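Local atomic coordinates of putative hydrolase (PDB entry 3D6L), a protein that probably hydrolyses long-chain fatty acyl-CoA thioesters, working as a hexameric hot dog fold thioesterase. Residues V50-D55 against L109-S114. Sequence-based numbering, arbitrary orientation.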
loop_
_atom_site.group_PDB
_atom_site.type_symbol
_atom_site.label_atom_id
_atom_site.label_comp_id
_atom_site.label_asym_id
_atom_site.label_seq_id
_atom_site.Cartn_x
_atom_site.Cartn_y
_atom_site.Cartn_z
ATOM N N VAL A 50 9.596 -15.252 16.341
ATOM C CA VAL A 50 9.914 -15.176 14.922
ATOM C C VAL A 50 9.388 -16.427 14.232
ATOM O O VAL A 50 9.462 -17.521 14.790
ATOM C CB VAL A 50 11.423 -14.834 14.593
ATOM C CG1 VAL A 50 12.074 -14.024 15.708
ATOM C CG2 VAL A 50 12.250 -16.065 14.259
ATOM N N THR A 51 8.830 -16.248 13.039
ATOM C CA THR A 51 8.257 -17.351 12.283
ATOM C C THR A 51 9.374 -18.183 11.652
ATOM O O THR A 51 10.189 -17.656 10.902
ATOM C CB THR A 51 7.305 -16.837 11.179
ATOM O OG1 THR A 51 6.532 -15.737 11.678
ATOM C CG2 THR A 51 6.370 -17.939 10.720
ATOM N N ILE A 52 9.417 -19.478 11.961
ATOM C CA ILE A 52 10.464 -20.346 11.413
ATOM C C ILE A 52 9.994 -21.285 10.300
ATOM O O ILE A 52 10.782 -21.641 9.428
ATOM C CB ILE A 52 11.233 -21.145 12.503
ATOM C CG1 ILE A 52 10.272 -21.942 13.395
ATOM C CG2 ILE A 52 12.117 -20.217 13.329
ATOM C CD1 ILE A 52 10.880 -23.245 13.926
ATOM N N SER A 53 8.726 -21.692 10.325
ATOM C CA SER A 53 8.206 -22.561 9.268
ATOM C C SER A 53 6.684 -22.558 9.102
ATOM O O SER A 53 5.944 -22.085 9.968
ATOM C CB SER A 53 8.731 -23.997 9.429
ATOM O OG SER A 53 8.227 -24.608 10.596
ATOM N N MET A 54 6.247 -23.090 7.961
ATOM C CA MET A 54 4.845 -23.276 7.624
ATOM C C MET A 54 4.656 -24.608 6.927
ATOM O O MET A 54 5.334 -24.905 5.945
ATOM C CB MET A 54 4.361 -22.188 6.676
ATOM C CG MET A 54 3.951 -20.912 7.324
ATOM S SD MET A 54 2.614 -20.141 6.391
ATOM C CE MET A 54 2.419 -18.637 7.359
ATOM N N ASP A 55 3.716 -25.396 7.423
ATOM C CA ASP A 55 3.365 -26.658 6.808
ATOM C C ASP A 55 1.875 -26.744 6.584
ATOM O O ASP A 55 1.119 -25.965 7.151
ATOM C CB ASP A 55 3.799 -27.800 7.711
ATOM C CG ASP A 55 5.064 -28.451 7.236
ATOM O OD1 ASP A 55 6.149 -28.033 7.722
ATOM O OD2 ASP A 55 4.967 -29.355 6.353
ATOM N N LEU A 109 -0.443 -24.716 9.264
ATOM C CA LEU A 109 0.296 -25.079 10.468
ATOM C C LEU A 109 1.582 -24.263 10.481
ATOM O O LEU A 109 2.477 -24.503 9.671
ATOM C CB LEU A 109 0.652 -26.567 10.436
ATOM C CG LEU A 109 0.572 -27.451 11.684
ATOM C CD1 LEU A 109 1.438 -28.704 11.461
ATOM C CD2 LEU A 109 0.953 -26.729 12.985
ATOM N N VAL A 110 1.675 -23.302 11.395
ATOM C CA VAL A 110 2.816 -22.383 11.435
ATOM C C VAL A 110 3.645 -22.644 12.687
ATOM O O VAL A 110 3.087 -22.919 13.752
ATOM C CB VAL A 110 2.355 -20.880 11.432
ATOM C CG1 VAL A 110 3.486 -19.975 10.987
ATOM C CG2 VAL A 110 1.132 -20.664 10.532
ATOM N N THR A 111 4.968 -22.541 12.569
ATOM C CA THR A 111 5.842 -22.705 13.730
ATOM C C THR A 111 6.663 -21.443 14.007
ATOM O O THR A 111 7.206 -20.818 13.092
ATOM C CB THR A 111 6.757 -23.960 13.610
ATOM O OG1 THR A 111 5.969 -25.094 13.220
ATOM C CG2 THR A 111 7.439 -24.278 14.945
ATOM N N TYR A 112 6.732 -21.088 15.284
ATOM C CA TYR A 112 7.412 -19.892 15.749
ATOM C C TYR A 112 8.469 -20.288 16.766
ATOM O O TYR A 112 8.364 -21.341 17.397
ATOM C CB TYR A 112 6.401 -18.921 16.392
ATOM C CG TYR A 112 5.271 -18.540 15.463
ATOM C CD1 TYR A 112 4.104 -19.304 15.397
ATOM C CD2 TYR A 112 5.381 -17.429 14.629
ATOM C CE1 TYR A 112 3.064 -18.962 14.523
ATOM C CE2 TYR A 112 4.357 -17.076 13.753
ATOM C CZ TYR A 112 3.202 -17.842 13.701
ATOM O OH TYR A 112 2.200 -17.488 12.822
ATOM N N VAL A 113 9.494 -19.457 16.910
ATOM C CA VAL A 113 10.453 -19.630 17.986
ATOM C C VAL A 113 10.255 -18.480 18.972
ATOM O O VAL A 113 10.043 -17.338 18.569
ATOM C CB VAL A 113 11.916 -19.720 17.467
ATOM C CG1 VAL A 113 12.352 -18.418 16.799
ATOM C CG2 VAL A 113 12.874 -20.075 18.593
ATOM N N SER A 114 10.292 -18.792 20.262
ATOM C CA SER A 114 10.158 -17.767 21.284
ATOM C C SER A 114 11.521 -17.102 21.491
ATOM O O SER A 114 12.512 -17.777 21.761
ATOM C CB SER A 114 9.627 -18.380 22.574
ATOM O OG SER A 114 10.553 -18.264 23.630
#
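Ile-52 and Ser-53 both turn their backbone N-H groups on one acceptor, Thr-111 O. Ile-52 N lies 2.8 Å from Thr-111 O. Ser-53 N makes the longer bond to Thr-111 O, at 3.3 Å. This is a classic beta bulge in an otherwise antiparallel pairing, shifting the register by one residue between Thr-51 and Ser-53. Regular pairing frames it, with Val-50 and Val-113 bonded both ways on one side and Asp-55 and Leu-109 on the other.

The closely packed, mostly buried part is the face of Thr-51, Met-54, Val-110 and Tyr-112. Thr-51 lies alongside the tyrosine ring, its OG1 3.3 Å from Tyr-112 CE2, while CG2, anti to the backbone N, meets Val-110 CG1 at 3.5 Å. Met-54 runs beside Val-110, with its CG 3.8 Å from Val-110 CG1. The hydroxyls of Thr-51 and Tyr-112 both bond to Asp-34, Thr-51 OG1 to its OD1 and Tyr-112 OH to its backbone O.

The other face is more open to solvent at Val-50, Ser-53, Asp-55, Leu-109 and Thr-111, though Val-113, against Val-50 CG2, is buried. Beside that pair the bulge residue Ile-52 reaches across, CD1 3.7 Å from Thr-111 CG2.

In this hot dog fold, helix 26-42 lies against the buried face through Ile-33, Ala-38 and Ala-41. Strand 82-94 flanks 109-114, and beyond 50-55 the sheet continues into a strand of the second subunit.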